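Local coordinates for protein dihydrofolate reductase (Enterococcus faecalis, PDB 4M7U) that probably catalyses the NADPH-dependent reduction of 7,8-dihydrofolate to 5,6,7,8-tetrahydrofolate, a key step of folate metabolism, at residues 9-22 with 107-121. Numbering follows the deposited sequence.
Sequences MLAAIWAQDEQGVI and GSVVFKELIPACDVL. With NAP (NADP nicotinamide-adenine-dinucleotide phosphate), chain B.
The five-membered ring of Trp-14 and the ring of Phe-111 meet obliquely, their planes 54° apart, with Phe-111 CZ pressed to 3.5 Å from Trp-14 CB. Ile-13 O and Ile-22 CD1 lie at the edge of the phenyl ring, near its plane. Round the indole, Gln-16 CB sits at the edge in plane, Phe-136 stacks on the ring, and Leu-121 CB comes in obliquely, 4.0 Å from Trp-14 CZ3. The backbone puts Trp-14 CB against the phenyl ring; chi1 of 77° then sends the indole toward Leu-121. Its N-H helps hold the ring's rotation: Trp-14 NE1 donates almost straight (175°) to a lone pair of Gln-16 OE1. Farther along, Ala-12 CB packs against Ile-115 CG1 and Cys-118 SG. Ala-12 pairs in parallel with Leu-121 through Ala-12 N to Val-120 O (3.0 Å), and just ahead Asp-119 N bonds to Leu-10 O (2.9 Å). A water ties Leu-10 N to Ala-117 O and Asp-119 OD2. At the N-terminus of helix 108-114, the first backbone N-H groups, with that of Gly-107 behind a cis peptide, turn to the NADP pyrophosphate. Helix packed on the central parallel strands, N-terminus at the phosphates, is the dinucleotide-binding architecture of the dihydrofolate reductase fold.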
ATOM      1  N   MET A   9       1.388  -0.167  14.177  1.00 30.41           N
ATOM      2  CA  MET A   9       1.696  -1.222  13.209  1.00 28.80           C
ATOM      3  C   MET A   9       1.562  -0.769  11.766  1.00 20.55           C
ATOM      4  O   MET A   9       0.559  -0.157  11.382  1.00 25.60           O
ATOM      5  CB  MET A   9       0.879  -2.510  13.426  1.00 32.28           C
ATOM      6  CG  MET A   9       1.331  -3.625  12.447  1.00 31.58           C
ATOM      7  SD  MET A   9       0.582  -5.266  12.560  1.00 47.25           S
ATOM      8  CE  MET A   9      -0.976  -5.060  11.705  1.00 24.89           C
ATOM      9  N   LEU A  10       2.589  -1.080  10.981  1.00 18.91           N
ATOM     10  CA  LEU A  10       2.595  -0.780   9.559  1.00 27.47           C
ATOM     11  C   LEU A  10       2.418  -2.061   8.732  1.00 11.44           C
ATOM     12  O   LEU A  10       3.139  -3.037   8.914  1.00 18.77           O
ATOM     13  CB  LEU A  10       3.884  -0.052   9.162  1.00 16.08           C
ATOM     14  CG  LEU A  10       3.956   1.451   9.444  1.00 20.50           C
ATOM     15  CD1 LEU A  10       4.386   1.703  10.869  1.00 20.42           C
ATOM     16  CD2 LEU A  10       4.912   2.126   8.483  1.00 22.05           C
ATOM     17  N   ALA A  11       1.428  -2.045   7.847  1.00 20.63           N
ATOM     18  CA  ALA A  11       1.243  -3.093   6.858  1.00 14.87           C
ATOM     19  C   ALA A  11       1.443  -2.439   5.511  1.00 12.87           C
ATOM     20  O   ALA A  11       0.962  -1.325   5.291  1.00 17.14           O
ATOM     21  CB  ALA A  11      -0.168  -3.668   6.940  1.00 12.06           C
ATOM     22  N   ALA A  12       2.154  -3.109   4.607  1.00 12.03           N
ATOM     23  CA  ALA A  12       2.172  -2.661   3.216  1.00 10.79           C
ATOM     24  C   ALA A  12       1.234  -3.566   2.408  1.00 14.59           C
ATOM     25  O   ALA A  12       1.266  -4.799   2.544  1.00 10.71           O
ATOM     26  CB  ALA A  12       3.585  -2.694   2.650  1.00 13.88           C
ATOM     27  N   ILE A  13       0.377  -2.955   1.592  1.00  9.65           N
ATOM     28  CA  ILE A  13      -0.558  -3.718   0.766  1.00 12.33           C
ATOM     29  C   ILE A  13      -0.494  -3.265  -0.689  1.00 12.19           C
ATOM     30  O   ILE A  13      -0.478  -2.067  -0.980  1.00 15.07           O
ATOM     31  CB  ILE A  13      -2.007  -3.613   1.284  1.00 11.36           C
ATOM     32  CG1 ILE A  13      -2.928  -4.525   0.466  1.00 17.03           C
ATOM     33  CG2 ILE A  13      -2.503  -2.195   1.173  1.00 24.92           C
ATOM     34  CD1 ILE A  13      -4.294  -4.710   1.081  1.00 20.52           C
ATOM     35  N   TRP A  14      -0.431  -4.218  -1.612  1.00 13.52           N
ATOM     36  CA  TRP A  14      -0.391  -3.851  -3.018  1.00 11.08           C
ATOM     37  C   TRP A  14      -0.767  -5.024  -3.889  1.00 17.35           C
ATOM     38  O   TRP A  14      -0.762  -6.175  -3.433  1.00 11.71           O
ATOM     39  CB  TRP A  14       0.987  -3.286  -3.419  1.00 12.54           C
ATOM     40  CG  TRP A  14       2.076  -4.304  -3.598  1.00 11.71           C
ATOM     41  CD1 TRP A  14       2.511  -4.851  -4.779  1.00 11.87           C
ATOM     42  CD2 TRP A  14       2.866  -4.905  -2.554  1.00 10.40           C
ATOM     43  NE1 TRP A  14       3.523  -5.753  -4.529  1.00 17.67           N
ATOM     44  CE2 TRP A  14       3.752  -5.807  -3.183  1.00 12.97           C
ATOM     45  CE3 TRP A  14       2.907  -4.756  -1.164  1.00 13.65           C
ATOM     46  CZ2 TRP A  14       4.689  -6.556  -2.446  1.00 16.74           C
ATOM     47  CZ3 TRP A  14       3.824  -5.501  -0.437  1.00 10.67           C
ATOM     48  CH2 TRP A  14       4.708  -6.395  -1.084  1.00 17.94           C
ATOM     49  N   ALA A  15      -1.122  -4.711  -5.134  1.00 11.95           N
ATOM     50  CA  ALA A  15      -1.284  -5.720  -6.166  1.00 11.38           C
ATOM     51  C   ALA A  15      -0.227  -5.453  -7.226  1.00 12.67           C
ATOM     52  O   ALA A  15       0.066  -4.292  -7.548  1.00 14.50           O
ATOM     53  CB  ALA A  15      -2.671  -5.657  -6.777  1.00  9.95           C
ATOM     54  N   GLN A  16       0.356  -6.523  -7.756  1.00  9.87           N
ATOM     55  CA  GLN A  16       1.295  -6.412  -8.871  1.00  9.62           C
ATOM     56  C   GLN A  16       1.088  -7.564  -9.851  1.00 14.18           C
ATOM     57  O   GLN A  16       0.509  -8.603  -9.479  1.00 11.29           O
ATOM     58  CB  GLN A  16       2.736  -6.437  -8.352  1.00  7.80           C
ATOM     59  CG  GLN A  16       3.132  -7.780  -7.755  1.00 11.10           C
ATOM     60  CD  GLN A  16       4.581  -7.836  -7.361  1.00 24.57           C
ATOM     61  OE1 GLN A  16       5.004  -7.188  -6.396  1.00 25.94           O
ATOM     62  NE2 GLN A  16       5.364  -8.614  -8.107  1.00 22.62           N
ATOM     63  N   ASP A  17       1.586  -7.385 -11.082  1.00 13.08           N
ATOM     64  CA  ASP A  17       1.543  -8.434 -12.106  1.00 12.89           C
ATOM     65  C   ASP A  17       2.826  -9.277 -12.050  1.00 12.95           C
ATOM     66  O   ASP A  17       3.688  -9.026 -11.208  1.00 14.83           O
ATOM     67  CB  ASP A  17       1.265  -7.847 -13.508  1.00 12.60           C
ATOM     68  CG  ASP A  17       2.500  -7.263 -14.187  1.00 12.66           C
ATOM     69  OD1 ASP A  17       3.592  -7.151 -13.547  1.00 12.75           O
ATOM     70  OD2 ASP A  17       2.369  -6.891 -15.390  1.00 13.36           O
ATOM     71  N   GLU A  18       2.968 -10.267 -12.921  1.00 13.50           N
ATOM     72  CA  GLU A  18       4.138 -11.149 -12.816  1.00 18.35           C
ATOM     73  C   GLU A  18       5.474 -10.471 -13.205  1.00 22.59           C
ATOM     74  O   GLU A  18       6.546 -11.031 -12.990  1.00 15.09           O
ATOM     75  CB  GLU A  18       3.911 -12.476 -13.565  1.00 16.30           C
ATOM     76  CG  GLU A  18       3.375 -12.318 -14.960  1.00 25.22           C
ATOM     77  CD  GLU A  18       2.859 -13.628 -15.572  1.00 37.05           C
ATOM     78  OE1 GLU A  18       2.644 -14.624 -14.828  1.00 30.34           O
ATOM     79  OE2 GLU A  18       2.658 -13.656 -16.811  1.00 32.00           O
ATOM     80  N   GLN A  19       5.412  -9.254 -13.744  1.00 13.27           N
ATOM     81  CA  GLN A  19       6.630  -8.502 -14.036  1.00 21.43           C
ATOM     82  C   GLN A  19       7.018  -7.599 -12.875  1.00 16.08           C
ATOM     83  O   GLN A  19       8.098  -7.013 -12.873  1.00 17.28           O
ATOM     84  CB  GLN A  19       6.426  -7.626 -15.270  1.00 12.34           C
ATOM     85  CG  GLN A  19       6.012  -8.381 -16.505  1.00 15.69           C
ATOM     86  CD  GLN A  19       5.497  -7.454 -17.584  1.00 20.65           C
ATOM     87  OE1 GLN A  19       6.029  -7.427 -18.695  1.00 19.69           O
ATOM     88  NE2 GLN A  19       4.454  -6.678 -17.258  1.00 16.42           N
ATOM     89  N   GLY A  20       6.123  -7.462 -11.903  1.00 10.40           N
ATOM     90  CA  GLY A  20       6.323  -6.499 -10.838  1.00 10.72           C
ATOM     91  C   GLY A  20       5.688  -5.144 -11.149  1.00 12.61           C
ATOM     92  O   GLY A  20       5.882  -4.182 -10.405  1.00 13.85           O
ATOM     93  N   VAL A  21       4.930  -5.053 -12.239  1.00 10.22           N
ATOM     94  CA  VAL A  21       4.211  -3.800 -12.546  1.00 18.06           C
ATOM     95  C   VAL A  21       3.135  -3.498 -11.502  1.00 17.00           C
ATOM     96  O   VAL A  21       2.311  -4.373 -11.193  1.00 15.38           O
ATOM     97  CB  VAL A  21       3.502  -3.828 -13.936  1.00 14.81           C
ATOM     98  CG1 VAL A  21       2.685  -2.555 -14.130  1.00 13.29           C
ATOM     99  CG2 VAL A  21       4.511  -3.993 -15.084  1.00 13.13           C
ATOM    100  N   ILE A  22       3.126  -2.264 -10.979  1.00 16.38           N
ATOM    101  CA  ILE A  22       2.085  -1.811 -10.039  1.00 13.43           C
ATOM    102  C   ILE A  22       1.267  -0.619 -10.538  1.00 19.85           C
ATOM    103  O   ILE A  22       0.212  -0.295  -9.982  1.00 15.13           O
ATOM    104  CB  ILE A  22       2.653  -1.435  -8.656  1.00 15.87           C
ATOM    105  CG1 ILE A  22       3.721  -0.335  -8.785  1.00 17.60           C
ATOM    106  CG2 ILE A  22       3.179  -2.674  -7.935  1.00  8.48           C
ATOM    107  CD1 ILE A  22       4.183   0.245  -7.439  1.00 11.14           C
ATOM    108  N   GLY A 107       3.228   4.843  -3.679  1.00 12.71           N
ATOM    109  CA  GLY A 107       3.689   3.933  -4.719  1.00 12.91           C
ATOM    110  C   GLY A 107       5.099   3.400  -4.507  1.00 13.91           C
ATOM    111  O   GLY A 107       5.476   3.060  -3.387  1.00 12.65           O
ATOM    112  N   SER A 108       5.892   3.310  -5.570  1.00 12.57           N
ATOM    113  CA  SER A 108       7.195   2.637  -5.455  1.00 13.03           C
ATOM    114  C   SER A 108       8.210   3.286  -4.482  1.00 15.04           C
ATOM    115  O   SER A 108       8.846   2.591  -3.684  1.00 13.26           O
ATOM    116  CB  SER A 108       7.816   2.436  -6.839  1.00 16.29           C
ATOM    117  OG  SER A 108       9.048   1.739  -6.715  1.00 22.20           O
ATOM    118  N   VAL A 109       8.360   4.610  -4.535  1.00 22.87           N
ATOM    119  CA  VAL A 109       9.241   5.314  -3.585  1.00 20.11           C
ATOM    120  C   VAL A 109       8.809   5.095  -2.133  1.00 16.31           C
ATOM    121  O   VAL A 109       9.638   4.811  -1.252  1.00 16.37           O
ATOM    122  CB  VAL A 109       9.280   6.833  -3.843  1.00 19.60           C
ATOM    123  CG1 VAL A 109      10.092   7.528  -2.759  1.00 17.30           C
ATOM    124  CG2 VAL A 109       9.884   7.122  -5.208  1.00 20.95           C
ATOM    125  N   VAL A 110       7.508   5.224  -1.890  1.00 15.10           N
ATOM    126  CA  VAL A 110       6.967   5.017  -0.558  1.00 11.44           C
ATOM    127  C   VAL A 110       7.220   3.603  -0.053  1.00 10.74           C
ATOM    128  O   VAL A 110       7.645   3.417   1.090  1.00 13.62           O
ATOM    129  CB  VAL A 110       5.473   5.372  -0.513  1.00 11.22           C
ATOM    130  CG1 VAL A 110       4.910   5.173   0.884  1.00 11.61           C
ATOM    131  CG2 VAL A 110       5.296   6.817  -0.900  1.00 10.40           C
ATOM    132  N   PHE A 111       6.980   2.603  -0.903  1.00 14.41           N
ATOM    133  CA  PHE A 111       7.229   1.194  -0.518  1.00 12.68           C
ATOM    134  C   PHE A 111       8.693   0.935  -0.123  1.00 15.03           C
ATOM    135  O   PHE A 111       8.980   0.357   0.930  1.00 11.66           O
ATOM    136  CB  PHE A 111       6.849   0.255  -1.666  1.00 11.26           C
ATOM    137  CG  PHE A 111       5.369   0.016  -1.804  1.00  9.57           C
ATOM    138  CD1 PHE A 111       4.568  -0.190  -0.688  1.00 13.78           C
ATOM    139  CD2 PHE A 111       4.784  -0.036  -3.060  1.00 14.53           C
ATOM    140  CE1 PHE A 111       3.191  -0.430  -0.831  1.00  9.63           C
ATOM    141  CE2 PHE A 111       3.422  -0.275  -3.212  1.00  9.13           C
ATOM    142  CZ  PHE A 111       2.624  -0.466  -2.089  1.00  9.96           C
ATOM    143  N   LYS A 112       9.617   1.370  -0.975  1.00 16.83           N
ATOM    144  CA  LYS A 112      11.049   1.191  -0.727  1.00 20.31           C
ATOM    145  C   LYS A 112      11.512   1.841   0.589  1.00 16.71           C
ATOM    146  O   LYS A 112      12.367   1.298   1.280  1.00 15.88           O
ATOM    147  CB  LYS A 112      11.844   1.762  -1.898  1.00 18.22           C
ATOM    148  CG  LYS A 112      13.299   1.324  -1.974  1.00 20.42           C
ATOM    149  CD  LYS A 112      14.037   2.145  -3.028  1.00 22.67           C
ATOM    150  CE  LYS A 112      14.859   1.259  -3.950  1.00 35.07           C
ATOM    151  NZ  LYS A 112      15.886   0.501  -3.194  1.00 40.95           N
ATOM    152  N   GLU A 113      10.943   2.997   0.937  1.00 12.25           N
ATOM    153  CA  GLU A 113      11.331   3.701   2.163  1.00 12.50           C
ATOM    154  C   GLU A 113      10.714   3.131   3.404  1.00 14.79           C
ATOM    155  O   GLU A 113      11.307   3.197   4.477  1.00 19.77           O
ATOM    156  CB  GLU A 113      10.825   5.138   2.137  1.00 14.61           C
ATOM    157  CG  GLU A 113      11.342   5.978   1.055  1.00 19.48           C
ATOM    158  CD  GLU A 113      10.619   7.291   1.047  1.00 27.41           C
ATOM    159  OE1 GLU A 113       9.358   7.275   1.101  1.00 21.61           O
ATOM    160  OE2 GLU A 113      11.315   8.328   1.028  1.00 34.18           O
ATOM    161  N   LEU A 114       9.489   2.636   3.278  1.00 16.28           N
ATOM    162  CA  LEU A 114       8.690   2.342   4.466  1.00 14.06           C
ATOM    163  C   LEU A 114       8.537   0.853   4.736  1.00 14.67           C
ATOM    164  O   LEU A 114       8.228   0.453   5.861  1.00 14.86           O
ATOM    165  CB  LEU A 114       7.328   3.051   4.385  1.00 12.50           C
ATOM    166  CG  LEU A 114       7.447   4.523   4.824  1.00 14.60           C
ATOM    167  CD1 LEU A 114       6.240   5.342   4.405  1.00 18.75           C
ATOM    168  CD2 LEU A 114       7.606   4.575   6.337  1.00 17.92           C
ATOM    169  N   ILE A 115       8.760   0.029   3.717  1.00 15.16           N
ATOM    170  CA  ILE A 115       8.762  -1.417   3.956  1.00 14.68           C
ATOM    171  C   ILE A 115       9.746  -1.859   5.059  1.00 12.54           C
ATOM    172  O   ILE A 115       9.390  -2.715   5.864  1.00 12.52           O
ATOM    173  CB  ILE A 115       8.862  -2.246   2.653  1.00 12.15           C
ATOM    174  CG1 ILE A 115       7.482  -2.267   1.987  1.00 11.79           C
ATOM    175  CG2 ILE A 115       9.344  -3.670   2.936  1.00 17.71           C
ATOM    176  CD1 ILE A 115       7.375  -3.110   0.758  1.00 16.20           C
ATOM    177  N   PRO A 116      10.954  -1.241   5.145  1.00 13.70           N
ATOM    178  CA  PRO A 116      11.808  -1.593   6.294  1.00 19.06           C
ATOM    179  C   PRO A 116      11.153  -1.371   7.670  1.00 19.89           C
ATOM    180  O   PRO A 116      11.594  -1.997   8.631  1.00 23.94           O
ATOM    181  CB  PRO A 116      13.012  -0.660   6.128  1.00 13.23           C
ATOM    182  CG  PRO A 116      13.125  -0.496   4.640  1.00 15.23           C
ATOM    183  CD  PRO A 116      11.681  -0.386   4.183  1.00 15.51           C
ATOM    184  N   ALA A 117      10.131  -0.515   7.761  1.00 13.55           N
ATOM    185  CA  ALA A 117       9.418  -0.299   9.027  1.00 15.56           C
ATOM    186  C   ALA A 117       8.119  -1.115   9.146  1.00 20.09           C
ATOM    187  O   ALA A 117       7.410  -1.021  10.151  1.00 16.71           O
ATOM    188  CB  ALA A 117       9.136   1.181   9.249  1.00 14.16           C
ATOM    189  N   CYS A 118       7.808  -1.921   8.133  1.00 15.27           N
ATOM    190  CA  CYS A 118       6.563  -2.690   8.156  1.00 19.97           C
ATOM    191  C   CYS A 118       6.695  -3.991   8.931  1.00 19.28           C
ATOM    192  O   CYS A 118       7.795  -4.526   9.088  1.00 22.52           O
ATOM    193  CB  CYS A 118       6.064  -2.971   6.736  1.00 19.43           C
ATOM    194  SG  CYS A 118       5.442  -1.504   5.884  1.00 14.76           S
ATOM    195  N   ASP A 119       5.564  -4.484   9.429  1.00 21.85           N
ATOM    196  CA  ASP A 119       5.524  -5.774  10.117  1.00 19.03           C
ATOM    197  C   ASP A 119       4.816  -6.853   9.327  1.00 19.24           C
ATOM    198  O   ASP A 119       4.882  -8.025   9.683  1.00 18.41           O
ATOM    199  CB  ASP A 119       4.850  -5.632  11.466  1.00 15.84           C
ATOM    200  CG  ASP A 119       5.763  -4.995  12.483  1.00 34.11           C
ATOM    201  OD1 ASP A 119       6.978  -5.325  12.474  1.00 21.30           O
ATOM    202  OD2 ASP A 119       5.275  -4.155  13.264  1.00 33.63           O
ATOM    203  N   VAL A 120       4.126  -6.465   8.260  1.00 20.33           N
ATOM    204  CA  VAL A 120       3.447  -7.448   7.421  1.00 14.35           C
ATOM    205  C   VAL A 120       3.321  -6.891   6.019  1.00 14.56           C
ATOM    206  O   VAL A 120       3.200  -5.675   5.856  1.00 14.88           O
ATOM    207  CB  VAL A 120       2.047  -7.815   7.997  1.00 22.72           C
ATOM    208  CG1 VAL A 120       1.272  -6.572   8.309  1.00 26.14           C
ATOM    209  CG2 VAL A 120       1.249  -8.693   7.028  1.00 20.85           C
ATOM    210  N   LEU A 121       3.403  -7.779   5.019  1.00 18.55           N
ATOM    211  CA  LEU A 121       3.147  -7.449   3.617  1.00 16.04           C
ATOM    212  C   LEU A 121       1.924  -8.226   3.127  1.00 16.61           C
ATOM    213  O   LEU A 121       1.860  -9.460   3.246  1.00 10.94           O
ATOM    214  CB  LEU A 121       4.353  -7.812   2.745  1.00 12.22           C
ATOM    215  CG  LEU A 121       5.717  -7.286   3.210  1.00 15.49           C
ATOM    216  CD1 LEU A 121       6.811  -7.791   2.281  1.00  9.02           C
ATOM    217  CD2 LEU A 121       5.731  -5.747   3.261  1.00 10.36           C
TER
HETATM  218  PA  NAP B 201       4.847   7.544  -5.370  0.61 21.34           P
HETATM  219  O1A NAP B 201       5.716   6.659  -4.425  0.61 13.92           O
HETATM  220  O2A NAP B 201       3.368   7.229  -5.248  0.61 14.61           O
HETATM  221  O5B NAP B 201       5.021   9.049  -4.975  0.61 20.41           O
HETATM  222  C5B NAP B 201       6.288   9.638  -4.992  0.61 15.59           C
HETATM  223  C4B NAP B 201       6.270  10.976  -4.324  0.61 17.63           C
HETATM  224  O4B NAP B 201       5.802  10.976  -2.901  0.61 19.58           O
HETATM  225  C3B NAP B 201       7.450  11.915  -4.402  0.61 20.03           C
HETATM  226  O3B NAP B 201       7.850  12.461  -5.603  0.61 18.73           O
HETATM  227  C2B NAP B 201       7.191  12.827  -3.262  0.39 17.68           C
HETATM  228  O2B NAP B 201       6.359  13.915  -3.435  0.39 19.54           O
HETATM  229  C1B NAP B 201       6.865  11.767  -2.233  0.61 18.56           C
HETATM  230  N9A NAP B 201       7.578  11.200  -1.130  0.61 20.83           N
HETATM  231  C8A NAP B 201       7.983   9.931  -1.069  0.61 19.07           C
HETATM  232  N7A NAP B 201       8.800   9.805   0.091  0.39 21.95           N
HETATM  233  C5A NAP B 201       8.888  11.059   0.698  0.39 22.76           C
HETATM  234  C6A NAP B 201       9.559  11.490   1.849  0.39 20.95           C
HETATM  235  N6A NAP B 201      10.328  10.550   2.623  0.61 16.74           N
HETATM  236  N1A NAP B 201       9.463  12.770   2.199  0.61 22.39           N
HETATM  237  C2A NAP B 201       8.722  13.660   1.464  0.39 18.35           C
HETATM  238  N3A NAP B 201       8.055  13.234   0.317  0.39 19.02           N
HETATM  239  C4A NAP B 201       8.159  11.942  -0.031  0.39 21.53           C
HETATM  240  O3  NAP B 201       5.314   7.429  -6.876  0.61 20.89           O
HETATM  241  PN  NAP B 201       6.062   6.188  -7.523  0.61 20.82           P
HETATM  242  O1N NAP B 201       7.517   6.102  -6.964  0.61 28.82           O
HETATM  243  O2N NAP B 201       5.345   4.880  -7.270  0.61 17.80           O
HETATM  244  O5D NAP B 201       6.027   6.469  -9.081  0.61 26.98           O
HETATM  245  C5D NAP B 201       4.952   7.239  -9.565  0.61 21.65           C
HETATM  246  C4D NAP B 201       5.181   8.076 -10.811  0.61 31.70           C
HETATM  247  O4D NAP B 201       6.525   8.109 -11.433  0.61 28.70           O
HETATM  248  C3D NAP B 201       4.166   8.063 -11.954  0.61 20.25           C
HETATM  249  O3D NAP B 201       3.445   9.149 -12.205  0.61 38.17           O
HETATM  250  C2D NAP B 201       4.906   7.470 -13.119  0.61 24.92           C
HETATM  251  O2D NAP B 201       4.480   7.672 -14.416  0.61 32.32           O
HETATM  252  C1D NAP B 201       6.380   7.642 -12.818  0.61 31.99           C
HETATM  253  N1N NAP B 201       7.466   6.931 -13.447  0.61 37.40           N
HETATM  254  C2N NAP B 201       7.826   6.952 -14.856  0.61 28.53           C
HETATM  255  C3N NAP B 201       9.089   6.232 -15.343  0.61 29.83           C
HETATM  256  C7N NAP B 201       9.763   6.809 -16.534  0.61 27.26           C
HETATM  257  O7N NAP B 201       9.814   8.028 -16.638  0.61 31.84           O
HETATM  258  N7N NAP B 201       9.953   6.001 -17.694  0.61 23.51           N
HETATM  259  C4N NAP B 201       9.797   5.188 -14.442  0.61 33.30           C
HETATM  260  C5N NAP B 201       9.147   5.019 -13.042  0.61 30.05           C
HETATM  261  C6N NAP B 201       7.886   5.808 -12.643  0.61 33.81           C
HETATM  262  P2B NAP B 201       7.001  15.250  -3.962  0.61 19.40           P
HETATM  263  O1X NAP B 201       7.637  14.995  -5.368  0.61 16.71           O
HETATM  264  O2X NAP B 201       5.855  16.298  -4.115  0.39 20.91           O
HETATM  265  O3X NAP B 201       8.060  15.701  -2.985  0.61 16.59           O
HETATM  266  O   HOH W   1       5.103  -1.984  11.892  1.00 24.16           O